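Local coordinates for cell surface protein (PDB 4GT6), which is of unknown function but, as an extracellular leucine-rich repeat region of a larger bacterial cell surface protein, probably binds other proteins, at residues 157-168 / 179-190. Sequence-based numbering, arbitrary orientation. Where two conformers were deposited one is given.
Sequences SYCYSLHTVTLP and FTGTALTQIHIP. With EDO (1,2-ethanediol), chain J; EDO (1,2-ethanediol), chain H.
Strands 164-166 and 186-189 share no direct backbone hydrogen bond: Val165 is joined to Gln186 through a water and to His188 through a 1,2-ethanediol, probably from the crystallisation liquor. The strands belong to successive coils of a BspA-type leucine-rich repeat solenoid, and each finds its parallel mate on its far side, 141-143 and 209-212. One water accepts from Val165 N and donates to Gln186 O at 2.7 Å; the diol's O1 accepts from His188 N (3.0 Å, 168°) and donates to Val165 O. Beside the diol, Val165 CG2 meets Phe179 CE1 at 3.7 Å, obliquely to the ring, and Leu167 CD2 lies at the ring edge, while diol C2 sits over one face. With CG anti to its carbonyl carbon (chi1 -62°), Phe179 turns its ring back to these side chains, and its ring also meets that of Phe201, nearly parallel. A serine in place of Phe179 would probably leave Val165 and Leu167 without their aromatic partner and open a gap between the two coils. Direct backbone pairing returns just before the strands, where Thr185 N donates to His163 O at 3.2 Å. At the far end, Tyr158 N donates almost straight to Thr180 O (2.7 Å, 173°), while Thr180 CG2 lies 3.7 Å from Tyr158 OH.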
loop_
_atom_site.group_PDB
_atom_site.type_symbol
_atom_site.label_atom_id
_atom_site.label_comp_id
_atom_site.label_asym_id
_atom_site.label_seq_id
_atom_site.Cartn_x
_atom_site.Cartn_y
_atom_site.Cartn_z
ATOM N N SER A 157 2.618 2.656 -3.064
ATOM C CA SER A 157 1.886 3.295 -1.969
ATOM C C SER A 157 1.696 4.796 -2.238
ATOM O O SER A 157 2.656 5.472 -2.628
ATOM C CB SER A 157 2.609 3.114 -0.638
ATOM O OG SER A 157 2.791 1.746 -0.337
ATOM N N TYR A 158 0.449 5.299 -2.052
ATOM C CA TYR A 158 0.090 6.724 -2.182
ATOM C C TYR A 158 0.349 7.289 -3.585
ATOM O O TYR A 158 0.539 8.502 -3.766
ATOM C CB TYR A 158 0.772 7.581 -1.081
ATOM C CG TYR A 158 0.488 6.988 0.279
ATOM C CD1 TYR A 158 -0.812 6.951 0.787
ATOM C CD2 TYR A 158 1.489 6.352 1.005
ATOM C CE1 TYR A 158 -1.097 6.326 1.999
ATOM C CE2 TYR A 158 1.216 5.740 2.232
ATOM C CZ TYR A 158 -0.075 5.750 2.731
ATOM O OH TYR A 158 -0.371 5.147 3.930
ATOM N N CYS A 159 0.200 6.432 -4.595
ATOM C CA CYS A 159 0.178 6.907 -5.980
ATOM C C CYS A 159 -1.265 7.313 -6.212
ATOM O O CYS A 159 -2.077 6.530 -6.716
ATOM C CB CYS A 159 0.669 5.832 -6.944
ATOM S SG CYS A 159 2.457 5.572 -6.855
ATOM N N TYR A 160 -1.596 8.555 -5.770
ATOM C CA TYR A 160 -2.979 9.070 -5.728
ATOM C C TYR A 160 -3.719 9.142 -7.052
ATOM O O TYR A 160 -4.958 9.181 -7.035
ATOM C CB TYR A 160 -3.019 10.464 -5.093
ATOM C CG TYR A 160 -2.504 10.500 -3.670
ATOM C CD1 TYR A 160 -2.959 9.589 -2.718
ATOM C CD2 TYR A 160 -1.634 11.505 -3.251
ATOM C CE1 TYR A 160 -2.506 9.634 -1.401
ATOM C CE2 TYR A 160 -1.175 11.562 -1.934
ATOM C CZ TYR A 160 -1.612 10.623 -1.014
ATOM O OH TYR A 160 -1.187 10.692 0.291
ATOM N N SER A 161 -3.006 9.191 -8.177
ATOM C CA SER A 161 -3.640 9.265 -9.503
ATOM C C SER A 161 -3.710 7.925 -10.215
ATOM O O SER A 161 -4.284 7.853 -11.301
ATOM C CB SER A 161 -2.868 10.230 -10.404
ATOM O OG SER A 161 -2.813 11.504 -9.798
ATOM N N LEU A 162 -3.070 6.905 -9.661
ATOM C CA LEU A 162 -2.919 5.597 -10.308
ATOM C C LEU A 162 -4.257 4.840 -10.261
ATOM O O LEU A 162 -4.645 4.346 -9.206
ATOM C CB LEU A 162 -1.774 4.812 -9.630
ATOM C CG LEU A 162 -1.442 3.416 -10.182
ATOM C CD1 LEU A 162 -1.004 3.484 -11.655
ATOM C CD2 LEU A 162 -0.322 2.775 -9.355
ATOM N N HIS A 163 -4.952 4.785 -11.400
ATOM C CA HIS A 163 -6.300 4.195 -11.442
ATOM C C HIS A 163 -6.353 2.823 -12.119
ATOM O O HIS A 163 -7.372 2.133 -11.990
ATOM C CB HIS A 163 -7.292 5.160 -12.108
ATOM C CG HIS A 163 -6.964 5.482 -13.536
ATOM N ND1 HIS A 163 -7.255 4.596 -14.559
ATOM C CD2 HIS A 163 -6.360 6.575 -14.060
ATOM C CE1 HIS A 163 -6.845 5.187 -15.674
ATOM N NE2 HIS A 163 -6.271 6.363 -15.419
ATOM N N THR A 164 -5.308 2.450 -12.877
ATOM C CA THR A 164 -5.267 1.154 -13.562
ATOM C C THR A 164 -3.863 0.583 -13.489
ATOM O O THR A 164 -2.894 1.278 -13.809
ATOM C CB THR A 164 -5.738 1.277 -15.037
ATOM O OG1 THR A 164 -7.044 1.847 -15.087
ATOM C CG2 THR A 164 -5.762 -0.065 -15.769
ATOM N N VAL A 165 -3.757 -0.690 -13.081
ATOM C CA VAL A 165 -2.491 -1.420 -13.048
ATOM C C VAL A 165 -2.732 -2.761 -13.707
ATOM O O VAL A 165 -3.666 -3.482 -13.324
ATOM C CB VAL A 165 -1.829 -1.586 -11.645
ATOM C CG1 VAL A 165 -0.554 -2.444 -11.728
ATOM C CG2 VAL A 165 -1.476 -0.236 -11.028
ATOM N N THR A 166 -1.890 -3.105 -14.672
ATOM C CA THR A 166 -1.958 -4.406 -15.327
ATOM C C THR A 166 -0.812 -5.257 -14.794
ATOM O O THR A 166 0.361 -4.894 -14.949
ATOM C CB THR A 166 -1.941 -4.253 -16.851
ATOM O OG1 THR A 166 -3.069 -3.458 -17.215
ATOM C CG2 THR A 166 -1.992 -5.618 -17.589
ATOM N N LEU A 167 -1.161 -6.369 -14.112
ATOM C CA LEU A 167 -0.157 -7.286 -13.591
ATOM C C LEU A 167 -0.000 -8.459 -14.537
ATOM O O LEU A 167 -1.003 -8.948 -15.064
ATOM C CB LEU A 167 -0.518 -7.783 -12.177
ATOM C CG LEU A 167 -0.575 -6.732 -11.056
ATOM C CD1 LEU A 167 -0.800 -7.419 -9.723
ATOM C CD2 LEU A 167 0.714 -5.948 -10.976
ATOM N N PRO A 168 1.244 -8.936 -14.752
ATOM C CA PRO A 168 1.449 -10.067 -15.667
ATOM C C PRO A 168 1.188 -11.417 -15.014
ATOM O O PRO A 168 1.174 -11.524 -13.790
ATOM C CB PRO A 168 2.936 -9.934 -16.011
ATOM C CG PRO A 168 3.552 -9.397 -14.783
ATOM C CD PRO A 168 2.526 -8.460 -14.192
ATOM N N PHE A 179 -0.306 -1.371 -3.088
ATOM C CA PHE A 179 -1.209 -0.400 -3.734
ATOM C C PHE A 179 -1.962 0.427 -2.720
ATOM O O PHE A 179 -3.030 0.962 -3.043
ATOM C CB PHE A 179 -2.210 -1.124 -4.667
ATOM C CG PHE A 179 -1.508 -1.859 -5.780
ATOM C CD1 PHE A 179 -1.051 -1.179 -6.903
ATOM C CD2 PHE A 179 -1.241 -3.221 -5.675
ATOM C CE1 PHE A 179 -0.354 -1.852 -7.912
ATOM C CE2 PHE A 179 -0.586 -3.905 -6.707
ATOM C CZ PHE A 179 -0.151 -3.218 -7.815
ATOM N N THR A 180 -1.424 0.554 -1.491
ATOM C CA THR A 180 -2.104 1.382 -0.476
ATOM C C THR A 180 -2.368 2.799 -0.999
ATOM O O THR A 180 -1.463 3.430 -1.551
ATOM C CB THR A 180 -1.245 1.483 0.807
ATOM O OG1 THR A 180 -1.100 0.205 1.385
ATOM C CG2 THR A 180 -1.842 2.422 1.850
ATOM N N GLY A 181 -3.596 3.285 -0.828
ATOM C CA GLY A 181 -3.923 4.672 -1.144
ATOM C C GLY A 181 -3.963 5.063 -2.605
ATOM O O GLY A 181 -4.018 6.257 -2.906
ATOM N N THR A 182 -3.990 4.080 -3.513
ATOM C CA THR A 182 -4.047 4.349 -4.950
ATOM C C THR A 182 -5.488 4.633 -5.399
ATOM O O THR A 182 -6.439 4.400 -4.651
ATOM C CB THR A 182 -3.422 3.195 -5.755
ATOM O OG1 THR A 182 -4.155 1.997 -5.495
ATOM C CG2 THR A 182 -1.936 3.009 -5.451
ATOM N N ALA A 183 -5.642 5.107 -6.635
ATOM C CA ALA A 183 -6.951 5.446 -7.202
ATOM C C ALA A 183 -7.521 4.290 -8.030
ATOM O O ALA A 183 -8.380 4.543 -8.884
ATOM C CB ALA A 183 -6.820 6.696 -8.077
ATOM N N LEU A 184 -7.062 3.026 -7.792
ATOM C CA LEU A 184 -7.520 1.870 -8.586
ATOM C C LEU A 184 -9.045 1.766 -8.616
ATOM O O LEU A 184 -9.666 1.783 -7.552
ATOM C CB LEU A 184 -6.952 0.560 -7.992
ATOM C CG LEU A 184 -5.441 0.356 -8.115
ATOM C CD1 LEU A 184 -5.033 -0.919 -7.371
ATOM C CD2 LEU A 184 -5.011 0.292 -9.611
ATOM N N THR A 185 -9.640 1.682 -9.813
ATOM C CA THR A 185 -11.104 1.539 -9.943
ATOM C C THR A 185 -11.447 0.045 -10.062
ATOM O O THR A 185 -12.583 -0.373 -9.831
ATOM C CB THR A 185 -11.614 2.363 -11.144
ATOM O OG1 THR A 185 -10.809 2.051 -12.292
ATOM C CG2 THR A 185 -11.510 3.854 -10.889
ATOM N N GLN A 186 -10.446 -0.751 -10.451
ATOM C CA GLN A 186 -10.550 -2.193 -10.568
ATOM C C GLN A 186 -9.207 -2.840 -10.292
ATOM O O GLN A 186 -8.151 -2.201 -10.446
ATOM C CB GLN A 186 -11.072 -2.643 -11.955
ATOM C CG GLN A 186 -10.106 -2.362 -13.128
ATOM C CD GLN A 186 -9.943 -0.883 -13.404
ATOM O OE1 GLN A 186 -10.927 -0.150 -13.561
ATOM N NE2 GLN A 186 -8.706 -0.387 -13.346
ATOM N N ILE A 187 -9.269 -4.118 -9.857
ATOM C CA ILE A 187 -8.137 -4.998 -9.562
ATOM C C ILE A 187 -8.337 -6.342 -10.255
ATOM O O ILE A 187 -9.428 -6.910 -10.145
ATOM C CB ILE A 187 -7.995 -5.241 -8.018
ATOM C CG1 ILE A 187 -7.667 -3.983 -7.216
ATOM C CG2 ILE A 187 -6.970 -6.331 -7.709
ATOM C CD1 ILE A 187 -7.971 -4.218 -5.716
ATOM N N HIS A 188 -7.289 -6.874 -10.926
ATOM C CA HIS A 188 -7.321 -8.243 -11.423
ATOM C C HIS A 188 -6.116 -8.955 -10.827
ATOM O O HIS A 188 -4.978 -8.501 -11.000
ATOM C CB HIS A 188 -7.363 -8.382 -12.949
ATOM C CG HIS A 188 -7.319 -9.827 -13.372
ATOM N ND1 HIS A 188 -8.410 -10.656 -13.202
ATOM C CD2 HIS A 188 -6.280 -10.562 -13.837
ATOM C CE1 HIS A 188 -8.026 -11.850 -13.627
ATOM N NE2 HIS A 188 -6.754 -11.839 -14.027
ATOM N N ILE A 189 -6.370 -10.033 -10.076
ATOM C CA ILE A 189 -5.320 -10.850 -9.472
ATOM C C ILE A 189 -4.957 -11.964 -10.452
ATOM O O ILE A 189 -5.814 -12.816 -10.721
ATOM C CB ILE A 189 -5.767 -11.425 -8.087
ATOM C CG1 ILE A 189 -6.297 -10.305 -7.125
ATOM C CG2 ILE A 189 -4.641 -12.253 -7.462
ATOM C CD1 ILE A 189 -5.298 -9.124 -6.780
ATOM N N PRO A 190 -3.707 -12.010 -10.988
ATOM C CA PRO A 190 -3.370 -13.091 -11.936
ATOM C C PRO A 190 -3.316 -14.465 -11.248
ATOM O O PRO A 190 -3.189 -14.561 -10.017
ATOM C CB PRO A 190 -2.030 -12.653 -12.529
ATOM C CG PRO A 190 -1.467 -11.671 -11.584
ATOM C CD PRO A 190 -2.592 -11.056 -10.806
HETATM C C1 EDO J . -4.526 -4.196 -9.974
HETATM O O1 EDO J . -4.943 -5.039 -11.030
HETATM C C2 EDO J . -3.325 -4.845 -9.267
HETATM O O2 EDO J . -3.698 -6.146 -8.829
HETATM C C1 EDO H . -8.341 7.846 -4.906
HETATM O O1 EDO H . -9.654 8.090 -4.489
HETATM C C2 EDO H . -7.445 7.495 -3.700
HETATM O O2 EDO H . -7.907 6.322 -3.007
HETATM O O HOH W 1 -6.368 -1.977 -12.484
HETATM O O HOH W 2 -3.899 -6.871 -13.099
#